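Local coordinates for protein glycerol dehydrogenase (Schizosaccharomyces pombe, PDB 1TA9) that oxidises glycerol to dihydroxyacetone with NAD(+), serving glycerol assimilation as a zinc-dependent member of the iron-containing alcohol dehydrogenase family, at residues T67-Y72 with N207-I213; T249-G253 with F306-L311; A338-L342 with L358-M362; Q344-D349 with M401-F405; A363-P368 with W430-F434. All blocks are in the same frame, centred on the assembly; numbering follows the deposited sequence.

In the fold
Contacts 1, 2 and 3 are buried, whereas contacts 4 and 5 lie farther from the chain centre and are only partly buried. Contact 1 joins two parallel strands of the nucleotide-binding sheet through backbone bonds, and it touches contact 2, where a turn meets the end of helix 289-307 beside the bound glycerol and potassium. Contacts 3 to 5 belong to the helical part. Contacts 3 and 4 share helix 333-347; contacts 3 and 5 share helix 352-364, their centres about 10 Å apart. Chemistry follows place: contact 3 is aliphatic packing, while contacts 4 and 5 combine aromatic or aliphatic packing with a charged or polar side chain and bridging water.

Contact 1: T67-Y72 with N207-I213; sequences TSPQKY and NPNLIFI
Lys71 and Leu210, then Tyr72 and Ile211, form successive parallel beta bridges, and the polar atoms between them are accounted for mostly by backbone pairing. Lys71 N donates to Asn209 O at 3.0 Å, while Gln70 N gives the same oxygen a weak second bond. In return Ile211 N reaches Lys71 O at 3.0 Å and 161°. Ahead of the bridges, Gln70 and Asn209 lie side by side: Asn209 ND2 meets Gln70 OE1 at 2.8 Å and 171°, within the asparagine's amide plane but above the glutamine's carbonyl plane. That oxygen also accepts from Trp89 NE1, so with an alanine here both Asn209 ND2 and Trp89 NE1 would probably lose their common acceptor. Thr67 OG1 donates to Asn207 OD1, but the 2.5 Å approach is unusually short and its detail doubtful; Asn207 ND2 is satisfied by Thr185 O and Glu307 OE2. Asn209 OD1 accepts from Ser172 N, Tyr72 OH bonds to Gln74 OE1, and Lys71 NZ and Thr67 OG1 bond reciprocally with Thr67 OG1 and Lys71 NZ of the second subunit. On the face carrying Tyr72, Ile211 CG2 packs against Tyr72 CD2 at 3.5 Å. Strand 210-214 is flanked by strands 71-75 and 172-176 in the parallel sheet of the nucleotide-binding domain, helix 289-307 packs against Tyr72 and Ile213, and an antiparallel strand of the second subunit continues the sheet beyond Lys71.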
# COMPACT_ATOMS: atom_id res chain seq x y z
N THR B 67 5.68 20.03 32.22
CA THR B 67 5.02 20.39 33.47
C THR B 67 3.75 19.56 33.65
O THR B 67 3.08 19.22 32.68
CB THR B 67 4.70 21.90 33.47
OG1 THR B 67 4.25 22.30 34.77
CG2 THR B 67 3.64 22.23 32.44
N SER B 68 3.42 19.22 34.89
CA SER B 68 2.25 18.40 35.13
C SER B 68 1.73 18.40 36.56
O SER B 68 2.42 18.84 37.48
CB SER B 68 2.58 16.95 34.74
OG SER B 68 1.62 16.03 35.22
N PRO B 69 0.49 17.95 36.75
CA PRO B 69 -0.05 17.89 38.11
C PRO B 69 0.68 16.68 38.69
O PRO B 69 1.19 15.85 37.92
CB PRO B 69 -1.53 17.59 37.89
CG PRO B 69 -1.82 18.22 36.54
CD PRO B 69 -0.59 17.82 35.75
N GLN B 70 0.74 16.55 40.00
CA GLN B 70 1.41 15.40 40.59
C GLN B 70 0.61 14.12 40.40
O GLN B 70 1.18 13.04 40.23
CB GLN B 70 1.64 15.63 42.08
CG GLN B 70 2.57 16.79 42.37
CD GLN B 70 2.79 16.98 43.85
OE1 GLN B 70 1.90 17.46 44.57
NE2 GLN B 70 3.97 16.61 44.33
N LYS B 71 -0.71 14.24 40.43
CA LYS B 71 -1.58 13.08 40.27
C LYS B 71 -2.87 13.44 39.53
O LYS B 71 -3.39 14.55 39.66
CB LYS B 71 -1.98 12.51 41.64
CG LYS B 71 -0.83 12.03 42.51
CD LYS B 71 -0.28 10.68 42.07
CE LYS B 71 0.70 10.15 43.11
NZ LYS B 71 1.39 8.91 42.67
N TYR B 72 -3.36 12.49 38.74
CA TYR B 72 -4.61 12.64 38.01
C TYR B 72 -5.35 11.35 38.32
O TYR B 72 -4.85 10.26 38.02
CB TYR B 72 -4.38 12.78 36.50
CG TYR B 72 -5.65 12.71 35.69
CD1 TYR B 72 -6.15 11.48 35.24
CD2 TYR B 72 -6.37 13.86 35.37
CE1 TYR B 72 -7.34 11.41 34.50
CE2 TYR B 72 -7.55 13.80 34.64
CZ TYR B 72 -8.03 12.57 34.20
OH TYR B 72 -9.20 12.52 33.47
N ASN B 207 1.64 23.48 38.72
CA ASN B 207 0.31 23.00 38.33
C ASN B 207 -0.45 22.55 39.57
O ASN B 207 0.15 22.32 40.61
CB ASN B 207 0.41 21.79 37.40
CG ASN B 207 0.86 22.15 36.01
OD1 ASN B 207 2.00 22.54 35.79
ND2 ASN B 207 -0.04 22.02 35.04
N PRO B 208 -1.79 22.43 39.46
CA PRO B 208 -2.56 21.98 40.63
C PRO B 208 -1.95 20.63 40.99
O PRO B 208 -1.45 19.93 40.11
CB PRO B 208 -3.97 21.85 40.07
CG PRO B 208 -4.02 22.93 39.04
CD PRO B 208 -2.67 22.81 38.35
N ASN B 209 -1.99 20.26 42.26
CA ASN B 209 -1.37 19.01 42.68
C ASN B 209 -2.12 17.75 42.28
O ASN B 209 -1.50 16.76 41.87
CB ASN B 209 -1.14 19.05 44.18
CG ASN B 209 -0.37 20.29 44.60
OD1 ASN B 209 -0.91 21.40 44.63
ND2 ASN B 209 0.91 20.11 44.91
N LEU B 210 -3.44 17.78 42.39
CA LEU B 210 -4.25 16.62 42.03
C LEU B 210 -5.52 17.02 41.28
O LEU B 210 -6.21 17.96 41.67
CB LEU B 210 -4.67 15.85 43.29
CG LEU B 210 -5.79 14.81 43.15
CD1 LEU B 210 -5.31 13.60 42.36
CD2 LEU B 210 -6.26 14.37 44.53
N ILE B 211 -5.79 16.32 40.19
CA ILE B 211 -7.02 16.52 39.43
C ILE B 211 -7.77 15.23 39.76
O ILE B 211 -7.29 14.14 39.48
CB ILE B 211 -6.78 16.65 37.91
CG1 ILE B 211 -6.41 18.10 37.55
CG2 ILE B 211 -8.06 16.33 37.16
CD1 ILE B 211 -5.31 18.73 38.39
N PHE B 212 -8.93 15.38 40.39
CA PHE B 212 -9.73 14.26 40.88
C PHE B 212 -11.10 14.28 40.21
O PHE B 212 -11.87 15.22 40.40
CB PHE B 212 -9.84 14.42 42.40
CG PHE B 212 -10.42 13.23 43.12
CD1 PHE B 212 -10.19 11.94 42.69
CD2 PHE B 212 -11.16 13.43 44.29
CE1 PHE B 212 -10.69 10.85 43.41
CE2 PHE B 212 -11.66 12.35 45.01
CZ PHE B 212 -11.42 11.06 44.57
N ILE B 213 -11.39 13.25 39.42
CA ILE B 213 -12.65 13.19 38.68
C ILE B 213 -13.50 11.97 38.98
O ILE B 213 -13.04 10.84 38.88
CB ILE B 213 -12.39 13.19 37.16
CG1 ILE B 213 -11.52 14.39 36.77
CG2 ILE B 213 -13.72 13.22 36.39
CD1 ILE B 213 -11.10 14.38 35.32
O HOH W 1 1.86 19.86 40.36

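Contact 2: T249-G253 with F306-L311; sequences TSFAG and FENGGL
Ser250 and Phe251 meet the chain leaving helix 289-307 through a type I beta turn, Ser250 to Gly253, that includes an ST turn: Ser250 OG accepts from Ala252 N at 3.0 Å. Its OG sits between the backbone N and carbonyl carbon (chi1 75°), which brings it round to that N-H.

Direct polar contact rests on one hydrogen bond, Phe251 N to Gly309 O at 3.0 Å and 152°. Water 2 adds a bridge, donating to Phe251 O at 2.8 Å and to Glu307 OE1, whose carboxylate is also held by Ser187.

The apolar part centres on Phe251. Phe251 CD2 comes to the edge of the Phe306 ring, 4.2 Å from CE1, and Phe251 CD1 lies 3.7 Å from Gly310 CA. Nearby, Leu311 lies about 4 Å from bound glycerol and Phe306 about 4 Å from the potassium ion, side chain to ligand. Leu311 crosses Phe251 at about a right angle, its CG standing over the ring face in a CH-pi contact 4.1 Å from the centroid, 28° off the normal.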
# COMPACT_ATOMS: atom_id res chain seq x y z
N THR B 249 8.11 29.25 21.98
CA THR B 249 8.16 28.84 23.38
C THR B 249 6.84 28.19 23.77
O THR B 249 5.77 28.67 23.41
CB THR B 249 8.43 30.04 24.29
OG1 THR B 249 9.68 30.64 23.93
CG2 THR B 249 8.48 29.60 25.75
N SER B 250 6.92 27.09 24.51
CA SER B 250 5.73 26.36 24.94
C SER B 250 5.04 27.06 26.11
O SER B 250 5.59 28.00 26.69
CB SER B 250 6.10 24.95 25.39
OG SER B 250 6.73 24.99 26.66
N PHE B 251 3.85 26.60 26.45
CA PHE B 251 3.12 27.17 27.56
C PHE B 251 3.70 26.68 28.88
O PHE B 251 3.21 27.03 29.96
CB PHE B 251 1.63 26.83 27.47
CG PHE B 251 0.80 27.94 26.88
CD1 PHE B 251 1.16 28.54 25.67
CD2 PHE B 251 -0.33 28.41 27.54
CE1 PHE B 251 0.41 29.58 25.13
CE2 PHE B 251 -1.09 29.46 27.01
CZ PHE B 251 -0.72 30.04 25.81
N ALA B 252 4.76 25.87 28.79
CA ALA B 252 5.45 25.35 29.97
C ALA B 252 6.65 26.25 30.23
O ALA B 252 7.32 26.13 31.26
CB ALA B 252 5.91 23.91 29.73
N GLY B 253 6.92 27.15 29.29
CA GLY B 253 8.01 28.10 29.45
C GLY B 253 9.33 27.82 28.75
O GLY B 253 10.30 28.55 28.95
N PHE B 306 -1.86 20.63 25.70
CA PHE B 306 -1.85 22.04 25.36
C PHE B 306 -0.82 22.83 26.18
O PHE B 306 -0.09 23.65 25.63
CB PHE B 306 -3.26 22.65 25.50
CG PHE B 306 -3.49 23.40 26.78
CD1 PHE B 306 -2.96 24.68 26.97
CD2 PHE B 306 -4.27 22.85 27.80
CE1 PHE B 306 -3.20 25.39 28.15
CE2 PHE B 306 -4.51 23.55 28.98
CZ PHE B 306 -3.97 24.82 29.15
N GLU B 307 -0.74 22.58 27.48
CA GLU B 307 0.19 23.32 28.31
C GLU B 307 1.66 23.02 28.00
O GLU B 307 2.51 23.91 28.08
CB GLU B 307 -0.09 23.07 29.80
CG GLU B 307 0.69 24.00 30.73
CD GLU B 307 0.26 23.92 32.18
OE1 GLU B 307 0.78 24.71 33.00
OE2 GLU B 307 -0.60 23.08 32.52
N ASN B 308 1.95 21.78 27.63
CA ASN B 308 3.31 21.40 27.30
C ASN B 308 3.63 21.69 25.85
O ASN B 308 4.78 21.63 25.42
CB ASN B 308 3.54 19.94 27.65
CG ASN B 308 3.68 19.75 29.14
OD1 ASN B 308 4.64 20.22 29.75
ND2 ASN B 308 2.70 19.08 29.74
N GLY B 309 2.58 22.01 25.10
CA GLY B 309 2.72 22.39 23.71
C GLY B 309 2.42 23.88 23.75
O GLY B 309 3.26 24.68 24.19
N GLY B 310 1.22 24.26 23.33
CA GLY B 310 0.86 25.66 23.38
C GLY B 310 -0.44 25.98 22.67
O GLY B 310 -0.98 25.16 21.93
N LEU B 311 -0.94 27.19 22.92
CA LEU B 311 -2.16 27.66 22.28
C LEU B 311 -1.73 28.48 21.07
O LEU B 311 -0.60 28.99 21.03
CB LEU B 311 -2.97 28.55 23.24
CG LEU B 311 -3.47 27.90 24.54
CD1 LEU B 311 -4.30 28.90 25.33
CD2 LEU B 311 -4.30 26.66 24.19
O HOH W 2 2.58 26.39 32.56

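Contact 3: A338-L342 with L358-M362; sequences AYGTL and LASFM
Met362 brings its methyl against a flat group of the backbone, the Ala338 peptide, with CE 3.3 Å from Ala338 O and displaced from the carbonyl plane; the side chains that meet are otherwise aliphatic, and no aromatic ring takes part. The setting is an antiparallel helical hairpin, helices 333-347 and 352-364 following each other in the chain. The evidence is the 169° between the N-to-C directions of the short segments, whose axes approach to 10.8 Å. Met362 and Leu342 fill much of that spacing; Met362 enters among Ala338 and, one turn on, Thr341 and Leu342 of the partner helix. Extended beyond CG, with chi2 178° and the last torsion likewise anti, it carries its sulfur and methyl straight across. The sulfur passes alongside Leu342, which runs the opposite way, and SD comes 3.7 Å from Leu342 CG; it also lies 4.0 Å from Ala338 CB. At the other end of the interface, Leu342 CD2 packs on Leu358 CD2 at 4.0 Å and reaches the methyl of Ala359. Thr341 sends its hydroxyl back to Val337 O within its own helix, which leaves its methyl to face the neighbouring helix. Leu367 and Ile369 cover Met362 further, and helix 223-245 packs on both Thr341 and Met362. Helix 333-347 begins with the zinc ligand His333, and the Thr341 side chain lies about 9 Å from the zinc ion. Where Thr341 and Leu358 cross, nearly at a right angle, Thr341 CG2 and Leu358 CD2 stand 4.0 Å apart.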
# COMPACT_ATOMS: atom_id res chain seq x y z
N ALA B 338 -14.14 25.14 19.03
CA ALA B 338 -14.27 24.28 17.86
C ALA B 338 -14.35 25.15 16.60
O ALA B 338 -13.64 24.89 15.62
CB ALA B 338 -15.50 23.41 17.98
N TYR B 339 -15.20 26.17 16.62
CA TYR B 339 -15.31 27.05 15.46
C TYR B 339 -13.96 27.72 15.23
O TYR B 339 -13.49 27.83 14.09
CB TYR B 339 -16.39 28.11 15.67
CG TYR B 339 -16.77 28.84 14.39
CD1 TYR B 339 -17.79 28.36 13.58
CD2 TYR B 339 -16.07 29.97 13.97
CE1 TYR B 339 -18.12 28.99 12.37
CE2 TYR B 339 -16.38 30.60 12.76
CZ TYR B 339 -17.40 30.11 11.97
OH TYR B 339 -17.70 30.72 10.77
N GLY B 340 -13.33 28.17 16.31
CA GLY B 340 -12.04 28.82 16.22
C GLY B 340 -10.97 27.92 15.63
O GLY B 340 -10.04 28.39 14.97
N THR B 341 -11.09 26.61 15.86
CA THR B 341 -10.14 25.65 15.33
C THR B 341 -10.30 25.58 13.81
O THR B 341 -9.32 25.48 13.08
CB THR B 341 -10.34 24.26 15.97
OG1 THR B 341 -10.14 24.36 17.39
CG2 THR B 341 -9.34 23.25 15.41
N LEU B 342 -11.54 25.63 13.34
CA LEU B 342 -11.78 25.60 11.90
C LEU B 342 -11.21 26.87 11.28
O LEU B 342 -10.69 26.85 10.16
CB LEU B 342 -13.28 25.50 11.59
CG LEU B 342 -13.96 24.16 11.91
CD1 LEU B 342 -15.41 24.21 11.45
CD2 LEU B 342 -13.23 23.02 11.21
N LEU B 358 -12.33 17.58 9.20
CA LEU B 358 -12.46 18.06 10.57
C LEU B 358 -13.86 18.61 10.84
O LEU B 358 -14.47 18.30 11.86
CB LEU B 358 -11.41 19.14 10.87
CG LEU B 358 -11.35 19.68 12.30
CD1 LEU B 358 -11.11 18.54 13.29
CD2 LEU B 358 -10.23 20.71 12.40
N ALA B 359 -14.37 19.41 9.91
CA ALA B 359 -15.70 19.98 10.06
C ALA B 359 -16.76 18.88 10.15
O ALA B 359 -17.71 18.99 10.94
CB ALA B 359 -16.01 20.90 8.89
N SER B 360 -16.61 17.82 9.35
CA SER B 360 -17.58 16.73 9.38
C SER B 360 -17.55 16.03 10.74
O SER B 360 -18.60 15.64 11.26
CB SER B 360 -17.30 15.72 8.27
OG SER B 360 -15.97 15.23 8.34
N PHE B 361 -16.36 15.87 11.30
CA PHE B 361 -16.21 15.23 12.60
C PHE B 361 -16.91 16.08 13.66
O PHE B 361 -17.63 15.56 14.51
CB PHE B 361 -14.72 15.10 12.98
CG PHE B 361 -14.49 14.35 14.27
CD1 PHE B 361 -14.57 12.96 14.30
CD2 PHE B 361 -14.24 15.04 15.45
CE1 PHE B 361 -14.39 12.26 15.50
CE2 PHE B 361 -14.06 14.35 16.66
CZ PHE B 361 -14.14 12.96 16.68
N MET B 362 -16.68 17.39 13.62
CA MET B 362 -17.31 18.30 14.57
C MET B 362 -18.82 18.23 14.44
O MET B 362 -19.54 18.21 15.44
CB MET B 362 -16.83 19.73 14.35
CG MET B 362 -15.38 19.97 14.75
SD MET B 362 -14.87 21.67 14.42
CE MET B 362 -13.16 21.67 15.09

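Contact 4: Q344-D349 with M401-F405; sequences QVVLED and MSKKF
A Schellman motif at the C-terminal end of helix 333-347 presents Leu347 O to Lys403, whose NZ donates to it at 3.1 Å in the carbonyl plane. Asp349 supplies the positive phi of the motif, 64°, and its N bonds back to Val346 O at 3.0 Å. Lys403 is extended as far as CD and then bends at chi3 (-65°), bringing the ammonium to the helix end, where the carbonyls would be expected to favour a positive charge. Water 3 adds a second link, accepting from Lys403 NZ and donating to Glu348 O at 2.8 Å. The same ammonium forms a salt bridge with Glu289 of the third subunit, and Asp349 OD1 is bonded by Asn293 of that subunit, so this end of the helix is also part of an assembly interface.

Within the helical domain, segment 401-405 lies in the loop that leads into helix 407-428, and two of its residues, Met401 and Phe405, pack on segment 344-349. Leu347 lies over a face of the Phe405 ring, its CD1 4.3 Å above the plane and over the centre, while Leu347 CB reaches CZ at 3.8 Å. Met401, turned at its last torsion, sets CE 3.8 Å from Glu348 CG. The carboxylate beyond that carbon is steadied one turn back: Gln344 NE2 donates to Glu348 OE2 at 2.7 Å and 168°, within the glutamine's amide plane, while Gln344 OE1 accepts from Ala314 N.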
# COMPACT_ATOMS: atom_id res chain seq x y z
N GLN B 344 -8.61 28.44 12.38
CA GLN B 344 -7.16 28.27 12.31
C GLN B 344 -6.81 27.41 11.10
O GLN B 344 -5.78 27.61 10.48
CB GLN B 344 -6.59 27.61 13.58
CG GLN B 344 -5.06 27.42 13.46
CD GLN B 344 -4.37 27.12 14.78
OE1 GLN B 344 -4.79 27.58 15.84
NE2 GLN B 344 -3.27 26.37 14.71
N VAL B 345 -7.68 26.46 10.78
CA VAL B 345 -7.46 25.58 9.63
C VAL B 345 -7.46 26.40 8.34
O VAL B 345 -6.71 26.09 7.41
CB VAL B 345 -8.55 24.48 9.56
CG1 VAL B 345 -8.56 23.83 8.20
CG2 VAL B 345 -8.28 23.44 10.64
N VAL B 346 -8.29 27.43 8.30
CA VAL B 346 -8.34 28.30 7.14
C VAL B 346 -7.06 29.13 7.10
O VAL B 346 -6.45 29.30 6.04
CB VAL B 346 -9.58 29.23 7.20
CG1 VAL B 346 -9.55 30.22 6.04
CG2 VAL B 346 -10.85 28.39 7.14
N LEU B 347 -6.64 29.64 8.26
CA LEU B 347 -5.42 30.44 8.34
C LEU B 347 -4.18 29.60 8.01
O LEU B 347 -3.19 30.11 7.48
CB LEU B 347 -5.28 31.07 9.73
CG LEU B 347 -6.36 32.11 10.09
CD1 LEU B 347 -6.14 32.60 11.51
CD2 LEU B 347 -6.29 33.27 9.11
N GLU B 348 -4.23 28.31 8.34
CA GLU B 348 -3.11 27.42 8.04
C GLU B 348 -3.13 26.96 6.58
O GLU B 348 -2.22 26.28 6.12
CB GLU B 348 -3.11 26.22 8.98
CG GLU B 348 -2.61 26.53 10.39
CD GLU B 348 -2.33 25.27 11.18
OE1 GLU B 348 -1.72 24.34 10.61
OE2 GLU B 348 -2.70 25.20 12.37
N ASP B 349 -4.19 27.32 5.86
CA ASP B 349 -4.32 26.98 4.44
C ASP B 349 -4.42 25.49 4.13
O ASP B 349 -3.81 25.02 3.17
CB ASP B 349 -3.15 27.59 3.66
CG ASP B 349 -3.47 27.81 2.19
OD1 ASP B 349 -2.54 27.71 1.36
OD2 ASP B 349 -4.64 28.10 1.86
N MET B 401 2.38 31.43 16.22
CA MET B 401 2.45 30.91 14.86
C MET B 401 3.49 31.67 14.04
O MET B 401 3.61 32.90 14.16
CB MET B 401 1.08 31.00 14.18
CG MET B 401 0.02 30.12 14.80
SD MET B 401 -1.61 30.30 14.06
CE MET B 401 -1.41 29.41 12.51
N SER B 402 4.24 30.96 13.22
CA SER B 402 5.26 31.61 12.40
C SER B 402 4.59 32.48 11.33
O SER B 402 5.13 33.51 10.94
CB SER B 402 6.18 30.56 11.75
OG SER B 402 5.45 29.67 10.92
N LYS B 403 3.41 32.07 10.87
CA LYS B 403 2.67 32.85 9.88
C LYS B 403 1.99 34.00 10.62
O LYS B 403 1.39 33.80 11.67
CB LYS B 403 1.61 31.98 9.18
CG LYS B 403 0.95 32.67 7.97
CD LYS B 403 -0.10 31.79 7.28
CE LYS B 403 0.52 30.55 6.64
NZ LYS B 403 -0.50 29.70 5.95
N LYS B 404 2.08 35.21 10.07
CA LYS B 404 1.50 36.39 10.72
C LYS B 404 0.25 36.88 10.01
O LYS B 404 0.10 36.71 8.80
CB LYS B 404 2.55 37.50 10.78
CG LYS B 404 3.85 37.08 11.47
CD LYS B 404 3.59 36.54 12.87
CE LYS B 404 4.86 36.03 13.54
NZ LYS B 404 4.57 35.48 14.89
N PHE B 405 -0.64 37.52 10.77
CA PHE B 405 -1.91 38.00 10.22
C PHE B 405 -2.32 39.41 10.61
O PHE B 405 -1.81 39.98 11.58
CB PHE B 405 -3.03 37.05 10.64
CG PHE B 405 -2.69 35.60 10.48
CD1 PHE B 405 -2.18 34.87 11.54
CD2 PHE B 405 -2.86 34.97 9.25
CE1 PHE B 405 -1.83 33.52 11.39
CE2 PHE B 405 -2.52 33.62 9.08
CZ PHE B 405 -2.00 32.90 10.15
O HOH W 3 0.52 26.75 6.54

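Contact 5: A363-P368 with W430-F434; sequences AKCHLP and WTERF
His366 ND1 donates to Glu432 OE1 at 2.9 Å and 162°, close to the ring plane and onto the anti lone pair of the carboxylate oxygen; ring and carboxylate planes are 38° apart. Trp430 lies against the helix end, with Ala363 CB 3.5 Å above one face, toward the rim, and Glu432 N over the opposite face. Pro368 CD stands over the Phe434 ring, 4.0 Å from its centroid, while Phe434 CA makes an off-centre CH-pi contact with the His366 ring. Replacing His366 by alanine would probably leave Glu432 OE1 without its imidazole donor and take away the ring that Phe434 CA packs on.

Waters come next. Water 4 donates to Ala363 O at 2.8 Å and accepts from Trp430 NE1, and water 5 joins Lys364 O to Glu432 OE2. Farther out, Arg433 NH1 grips Trp430 O (2.8 Å) and Glu432 O, bracing the bend of segment 430-434, while His444 meets His366 edge-to-face and Glu373 OE1 accepts from Phe434 N. His366 has the positive phi (73°) of the Schellman motif that ends helix 352-364, onto which the chain following helix 407-428 folds back.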
# COMPACT_ATOMS: atom_id res chain seq x y z
N ALA B 363 -19.31 18.18 13.20
CA ALA B 363 -20.74 18.11 12.95
C ALA B 363 -21.33 16.83 13.56
O ALA B 363 -22.40 16.86 14.14
CB ALA B 363 -21.02 18.15 11.46
N LYS B 364 -20.62 15.71 13.41
CA LYS B 364 -21.11 14.44 13.96
C LYS B 364 -21.20 14.49 15.48
O LYS B 364 -22.02 13.81 16.09
CB LYS B 364 -20.21 13.28 13.52
CG LYS B 364 -20.14 13.11 12.01
CD LYS B 364 -19.21 11.96 11.62
CE LYS B 364 -19.13 11.84 10.10
NZ LYS B 364 -18.25 10.71 9.68
N CYS B 365 -20.33 15.30 16.10
CA CYS B 365 -20.30 15.44 17.55
C CYS B 365 -21.30 16.49 18.03
O CYS B 365 -21.41 16.74 19.23
CB CYS B 365 -18.89 15.84 18.01
SG CYS B 365 -17.65 14.55 17.81
N HIS B 366 -22.00 17.11 17.09
CA HIS B 366 -23.00 18.13 17.39
C HIS B 366 -22.40 19.47 17.82
O HIS B 366 -22.95 20.16 18.68
CB HIS B 366 -23.98 17.64 18.47
CG HIS B 366 -25.32 18.31 18.42
ND1 HIS B 366 -26.26 18.03 17.45
CD2 HIS B 366 -25.87 19.27 19.21
CE1 HIS B 366 -27.34 18.77 17.65
NE2 HIS B 366 -27.13 19.53 18.71
N LEU B 367 -21.26 19.81 17.24
CA LEU B 367 -20.60 21.08 17.52
C LEU B 367 -20.99 22.03 16.38
O LEU B 367 -21.13 21.61 15.24
CB LEU B 367 -19.08 20.90 17.54
CG LEU B 367 -18.51 20.25 18.81
CD1 LEU B 367 -17.10 19.74 18.55
CD2 LEU B 367 -18.52 21.27 19.94
N PRO B 368 -21.17 23.32 16.69
CA PRO B 368 -21.54 24.29 15.66
C PRO B 368 -20.38 24.57 14.70
O PRO B 368 -19.25 24.80 15.14
CB PRO B 368 -21.93 25.53 16.47
CG PRO B 368 -21.01 25.44 17.65
CD PRO B 368 -21.08 23.97 18.02
N TRP B 430 -26.16 16.81 4.90
CA TRP B 430 -26.17 16.76 6.36
C TRP B 430 -27.26 17.68 6.90
O TRP B 430 -27.24 18.89 6.68
CB TRP B 430 -24.80 17.18 6.90
CG TRP B 430 -24.66 17.07 8.39
CD1 TRP B 430 -24.75 18.09 9.30
CD2 TRP B 430 -24.39 15.88 9.14
NE1 TRP B 430 -24.55 17.61 10.57
CE2 TRP B 430 -24.33 16.26 10.50
CE3 TRP B 430 -24.20 14.54 8.80
CZ2 TRP B 430 -24.07 15.33 11.52
CZ3 TRP B 430 -23.95 13.61 9.81
CH2 TRP B 430 -23.89 14.02 11.16
N THR B 431 -28.22 17.10 7.63
CA THR B 431 -29.33 17.87 8.17
C THR B 431 -29.24 18.24 9.65
O THR B 431 -29.95 19.13 10.12
CB THR B 431 -30.66 17.12 7.96
OG1 THR B 431 -30.59 15.84 8.59
CG2 THR B 431 -30.93 16.93 6.47
N GLU B 432 -28.37 17.57 10.40
CA GLU B 432 -28.22 17.85 11.82
C GLU B 432 -27.65 19.26 12.03
O GLU B 432 -26.79 19.71 11.27
CB GLU B 432 -27.30 16.79 12.46
CG GLU B 432 -27.14 16.88 13.97
CD GLU B 432 -26.40 15.67 14.56
OE1 GLU B 432 -26.02 15.72 15.75
OE2 GLU B 432 -26.22 14.67 13.83
N ARG B 433 -28.15 19.96 13.04
CA ARG B 433 -27.70 21.32 13.32
C ARG B 433 -27.66 21.60 14.82
O ARG B 433 -28.51 21.14 15.57
CB ARG B 433 -28.65 22.34 12.68
CG ARG B 433 -28.74 22.29 11.16
CD ARG B 433 -27.57 23.02 10.51
NE ARG B 433 -27.77 23.15 9.07
CZ ARG B 433 -27.65 22.15 8.20
NH1 ARG B 433 -27.34 20.93 8.62
NH2 ARG B 433 -27.87 22.36 6.91
N PHE B 434 -26.65 22.36 15.25
CA PHE B 434 -26.53 22.74 16.65
C PHE B 434 -27.44 23.94 16.81
O PHE B 434 -27.40 24.88 16.00
CB PHE B 434 -25.09 23.17 16.96
CG PHE B 434 -24.92 23.82 18.31
CD1 PHE B 434 -24.67 23.06 19.44
CD2 PHE B 434 -25.00 25.20 18.44
CE1 PHE B 434 -24.50 23.66 20.69
CE2 PHE B 434 -24.82 25.82 19.68
CZ PHE B 434 -24.57 25.05 20.81
O HOH W 4 -24.43 18.64 13.38
O HOH W 5 -24.06 12.75 14.61
O HOH W 6 -29.04 21.22 18.86